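PDB 2ZC2: DnaD-like replication protein from Streptococcus mutans UA159, which probably takes part in the initiation of DNA replication, as a member of the DnaB/DnaD family, and is crystallised here as its helical DnaB_2-type domain. Local coordinates for residues A[34-43]-A[62-73]. Sequence-based numbering, arbitrary orientation.
Sequences KTDPDLVRSA and LRNWRHEGISTL. With ZN (zinc ion), chain E.
L39 reaches from helix 37-50 into the bend between helix 55-67 and the short C-terminal helix 73-76. CG anti to the backbone N (chi1 -176°) sends the branch alongside the indole of W65, the two side chains running antiparallel; CD1 lies 3.5 Å from W65 CE3, while CD2 presses on the backbone of S71, 3.5 Å from its C. W65 in turn brings the edge of its six-membered ring to the helix, with CZ3 3.4 Å from L39 O and close to A43 N. One turn on, A43 CB lies 3.7 Å from L62 CD2; V40, next to L39, reaches L62 CD1 with CG1. L73 covers L39 from another direction, its CD2 meeting L39 CD1 and S42 OG. That hydroxyl is tied back to its own helix, giving a bond to L39 O, which also accepts from A43 N on the same face of the carbonyl plane.

Two hydrogen bonds pin the loops together at D36. Its N donates to S71 O (3.0 Å), and its OD2 takes L73 N on the anti side of the carboxylate at 3.1 Å, almost straight (171°). OD1, met from above the carboxylate plane, accepts from D38 N. A single aspartate thus caps its own helix and holds L73 N, at the start of helix 73-76. Q75 OE1 accepts from S71 N and T72 N in the linker.

Away from this interface, D38 OD1 binds a zinc ion at 2.1 Å and forms a salt bridge, its hydrogen bond weak, with R41 NH1; R41 NE bonds D9. G69, with positive phi, ends helix 55-67 in a Schellman motif, and T72 is the N-cap of helix 73-76. The contact thus joins the N-terminus of helix 37-50 to the end of helix 55-67 in the all-helical DnaB/DnaD-family domain.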
loop_
_atom_site.group_PDB
_atom_site.type_symbol
_atom_site.label_atom_id
_atom_site.label_comp_id
_atom_site.label_asym_id
_atom_site.label_seq_id
_atom_site.Cartn_x
_atom_site.Cartn_y
_atom_site.Cartn_z
ATOM N N LYS A 34 -6.010 -10.598 -0.220
ATOM C CA LYS A 34 -5.334 -11.162 0.961
ATOM C C LYS A 34 -3.916 -10.591 1.160
ATOM O O LYS A 34 -2.983 -11.348 1.412
ATOM C CB LYS A 34 -5.210 -12.690 0.836
ATOM C CG LYS A 34 -6.431 -13.457 0.364
ATOM C CD LYS A 34 -7.646 -13.235 1.206
ATOM C CE LYS A 34 -8.870 -14.047 0.616
ATOM N NZ LYS A 34 -10.221 -13.462 0.974
ATOM N N THR A 35 -3.761 -9.291 0.939
ATOM C CA THR A 35 -2.496 -8.573 1.119
ATOM C C THR A 35 -2.463 -8.042 2.557
ATOM O O THR A 35 -3.388 -7.323 2.995
ATOM C CB THR A 35 -2.374 -7.390 0.105
ATOM O OG1 THR A 35 -2.649 -7.897 -1.224
ATOM C CG2 THR A 35 -0.977 -6.801 0.145
ATOM N N ASP A 36 -1.468 -8.498 3.298
ATOM C CA ASP A 36 -1.199 -7.998 4.672
ATOM C C ASP A 36 -1.188 -6.473 4.697
ATOM O O ASP A 36 -0.460 -5.874 3.920
ATOM C CB ASP A 36 0.177 -8.510 5.028
ATOM C CG ASP A 36 0.601 -8.220 6.448
ATOM O OD1 ASP A 36 -0.111 -7.605 7.285
ATOM O OD2 ASP A 36 1.712 -8.663 6.694
ATOM N N PRO A 37 -2.046 -5.826 5.531
ATOM C CA PRO A 37 -1.969 -4.340 5.610
ATOM C C PRO A 37 -0.547 -3.811 5.909
ATOM O O PRO A 37 -0.258 -2.693 5.516
ATOM C CB PRO A 37 -2.924 -3.961 6.745
ATOM C CG PRO A 37 -3.468 -5.307 7.299
ATOM C CD PRO A 37 -3.130 -6.394 6.340
ATOM N N ASP A 38 0.329 -4.609 6.566
ATOM C CA ASP A 38 1.663 -4.098 6.883
ATOM C C ASP A 38 2.595 -4.168 5.702
ATOM O O ASP A 38 3.564 -3.456 5.665
ATOM C CB ASP A 38 2.259 -4.732 8.133
ATOM C CG ASP A 38 1.419 -4.428 9.363
ATOM O OD1 ASP A 38 1.599 -3.337 9.932
ATOM O OD2 ASP A 38 0.535 -5.247 9.733
ATOM N N LEU A 39 2.241 -5.009 4.729
ATOM C CA LEU A 39 2.894 -5.009 3.445
ATOM C C LEU A 39 2.508 -3.773 2.612
ATOM O O LEU A 39 3.385 -3.151 1.954
ATOM C CB LEU A 39 2.572 -6.280 2.669
ATOM C CG LEU A 39 3.341 -6.335 1.327
ATOM C CD1 LEU A 39 4.851 -6.566 1.613
ATOM C CD2 LEU A 39 2.809 -7.361 0.329
ATOM N N VAL A 40 1.217 -3.439 2.630
ATOM C CA VAL A 40 0.729 -2.185 2.048
ATOM C C VAL A 40 1.456 -0.961 2.639
ATOM O O VAL A 40 1.951 -0.081 1.915
ATOM C CB VAL A 40 -0.812 -2.056 2.119
ATOM C CG1 VAL A 40 -1.292 -0.759 1.451
ATOM C CG2 VAL A 40 -1.506 -3.237 1.399
ATOM N N ARG A 41 1.496 -0.905 3.969
ATOM C CA ARG A 41 2.188 0.134 4.660
ATOM C C ARG A 41 3.689 0.172 4.278
ATOM O O ARG A 41 4.266 1.280 4.129
ATOM C CB ARG A 41 1.996 -0.059 6.187
ATOM C CG ARG A 41 2.908 0.792 7.107
ATOM C CD ARG A 41 2.488 0.607 8.616
ATOM N NE ARG A 41 1.119 1.102 8.866
ATOM C CZ ARG A 41 0.040 0.358 9.112
ATOM N NH1 ARG A 41 0.093 -0.976 9.141
ATOM N NH2 ARG A 41 -1.112 0.970 9.340
ATOM N N SER A 42 4.329 -0.982 4.106
ATOM C CA SER A 42 5.732 -0.889 3.686
ATOM C C SER A 42 5.952 -0.468 2.218
ATOM O O SER A 42 7.003 0.085 1.901
ATOM C CB SER A 42 6.496 -2.120 4.008
ATOM O OG SER A 42 6.074 -3.123 3.183
ATOM N N ALA A 43 4.928 -0.629 1.369
ATOM C CA ALA A 43 4.968 -0.025 0.012
ATOM C C ALA A 43 4.862 1.473 0.116
ATOM O O ALA A 43 5.575 2.204 -0.580
ATOM C CB ALA A 43 3.919 -0.626 -0.868
ATOM N N LEU A 62 3.519 -2.391 -4.866
ATOM C CA LEU A 62 2.732 -3.554 -4.494
ATOM C C LEU A 62 2.631 -4.589 -5.616
ATOM O O LEU A 62 2.692 -5.799 -5.347
ATOM C CB LEU A 62 1.309 -3.176 -4.050
ATOM C CG LEU A 62 1.283 -2.497 -2.695
ATOM C CD1 LEU A 62 -0.067 -1.872 -2.455
ATOM C CD2 LEU A 62 1.715 -3.520 -1.597
ATOM N N ARG A 63 2.461 -4.118 -6.861
ATOM C CA ARG A 63 2.376 -5.020 -8.039
ATOM C C ARG A 63 3.666 -5.734 -8.309
ATOM O O ARG A 63 3.669 -6.905 -8.624
ATOM C CB ARG A 63 1.961 -4.268 -9.328
ATOM C CG ARG A 63 0.541 -4.036 -9.409
ATOM C CD ARG A 63 0.134 -3.664 -10.845
ATOM N NE ARG A 63 0.947 -2.561 -11.305
ATOM C CZ ARG A 63 0.608 -1.285 -11.155
ATOM N NH1 ARG A 63 -0.542 -0.972 -10.602
ATOM N NH2 ARG A 63 1.413 -0.338 -11.629
ATOM N N ASN A 64 4.777 -5.031 -8.246
ATOM C CA ASN A 64 6.047 -5.726 -8.376
ATOM C C ASN A 64 6.181 -6.828 -7.304
ATOM O O ASN A 64 6.537 -7.955 -7.642
ATOM C CB ASN A 64 7.221 -4.752 -8.374
ATOM C CG ASN A 64 8.554 -5.454 -8.243
ATOM O OD1 ASN A 64 9.138 -5.500 -7.142
ATOM N ND2 ASN A 64 9.032 -6.056 -9.356
ATOM N N TRP A 65 5.836 -6.544 -6.048
ATOM C CA TRP A 65 5.837 -7.579 -4.988
ATOM C C TRP A 65 4.858 -8.725 -5.261
ATOM O O TRP A 65 5.214 -9.871 -5.102
ATOM C CB TRP A 65 5.571 -6.994 -3.573
ATOM C CG TRP A 65 6.698 -6.202 -3.039
ATOM C CD1 TRP A 65 7.986 -6.263 -3.450
ATOM C CD2 TRP A 65 6.642 -5.173 -2.014
ATOM N NE1 TRP A 65 8.747 -5.329 -2.754
ATOM C CE2 TRP A 65 7.950 -4.665 -1.857
ATOM C CE3 TRP A 65 5.606 -4.620 -1.239
ATOM C CZ2 TRP A 65 8.270 -3.646 -0.919
ATOM C CZ3 TRP A 65 5.919 -3.635 -0.322
ATOM C CH2 TRP A 65 7.242 -3.157 -0.167
ATOM N N ARG A 66 3.636 -8.425 -5.686
ATOM C CA ARG A 66 2.699 -9.488 -6.021
ATOM C C ARG A 66 3.177 -10.430 -7.141
ATOM O O ARG A 66 2.877 -11.633 -7.111
ATOM C CB ARG A 66 1.356 -8.926 -6.404
ATOM C CG ARG A 66 0.323 -10.033 -6.610
ATOM C CD ARG A 66 -0.891 -9.586 -7.400
ATOM N NE ARG A 66 -2.110 -10.304 -6.987
ATOM C CZ ARG A 66 -2.463 -11.543 -7.357
ATOM N NH1 ARG A 66 -1.691 -12.274 -8.164
ATOM N NH2 ARG A 66 -3.608 -12.056 -6.895
ATOM N N HIS A 67 3.902 -9.875 -8.124
ATOM C CA HIS A 67 4.455 -10.631 -9.270
ATOM C C HIS A 67 5.380 -11.722 -8.795
ATOM O O HIS A 67 5.509 -12.770 -9.446
ATOM C CB HIS A 67 5.303 -9.734 -10.209
ATOM C CG HIS A 67 4.508 -8.936 -11.203
ATOM N ND1 HIS A 67 3.159 -9.129 -11.416
ATOM C CD2 HIS A 67 4.892 -7.969 -12.076
ATOM C CE1 HIS A 67 2.743 -8.299 -12.360
ATOM N NE2 HIS A 67 3.772 -7.581 -12.774
ATOM N N GLU A 68 6.077 -11.418 -7.704
ATOM C CA GLU A 68 7.050 -12.306 -7.086
ATOM C C GLU A 68 6.397 -13.180 -6.003
ATOM O O GLU A 68 7.092 -13.816 -5.213
ATOM C CB GLU A 68 8.223 -11.501 -6.510
ATOM C CG GLU A 68 8.913 -10.615 -7.533
ATOM C CD GLU A 68 9.665 -9.433 -6.913
ATOM O OE1 GLU A 68 9.593 -9.240 -5.666
ATOM O OE2 GLU A 68 10.325 -8.683 -7.673
ATOM N N GLY A 69 5.066 -13.217 -5.996
ATOM C CA GLY A 69 4.326 -14.068 -5.077
ATOM C C GLY A 69 4.302 -13.571 -3.632
ATOM O O GLY A 69 3.818 -14.299 -2.740
ATOM N N ILE A 70 4.782 -12.332 -3.420
ATOM C CA ILE A 70 4.822 -11.688 -2.096
ATOM C C ILE A 70 3.544 -10.912 -1.756
ATOM O O ILE A 70 3.221 -9.872 -2.393
ATOM C CB ILE A 70 6.032 -10.724 -1.919
ATOM C CG1 ILE A 70 7.378 -11.419 -2.171
ATOM C CG2 ILE A 70 6.015 -10.126 -0.517
ATOM C CD1 ILE A 70 8.529 -10.415 -2.393
ATOM N N SER A 71 2.848 -11.402 -0.722
ATOM C CA SER A 71 1.616 -10.798 -0.223
ATOM C C SER A 71 1.657 -10.532 1.307
ATOM O O SER A 71 0.761 -9.945 1.868
ATOM C CB SER A 71 0.409 -11.677 -0.614
ATOM O OG SER A 71 0.479 -12.925 0.074
ATOM N N THR A 72 2.707 -10.937 1.995
ATOM C CA THR A 72 2.725 -10.622 3.404
ATOM C C THR A 72 4.046 -10.005 3.716
ATOM O O THR A 72 5.025 -10.277 3.042
ATOM C CB THR A 72 2.490 -11.866 4.341
ATOM O OG1 THR A 72 3.661 -12.696 4.362
ATOM C CG2 THR A 72 1.269 -12.669 3.915
ATOM N N LEU A 73 4.084 -9.208 4.770
ATOM C CA LEU A 73 5.336 -8.550 5.158
ATOM C C LEU A 73 6.473 -9.514 5.577
ATOM O O LEU A 73 7.622 -9.306 5.181
ATOM C CB LEU A 73 5.073 -7.462 6.209
ATOM C CG LEU A 73 6.052 -6.264 6.269
ATOM C CD1 LEU A 73 6.752 -6.223 7.579
ATOM C CD2 LEU A 73 7.030 -6.197 5.090
HETATM ZN ZN ZN E . 0.305 -3.052 11.597
#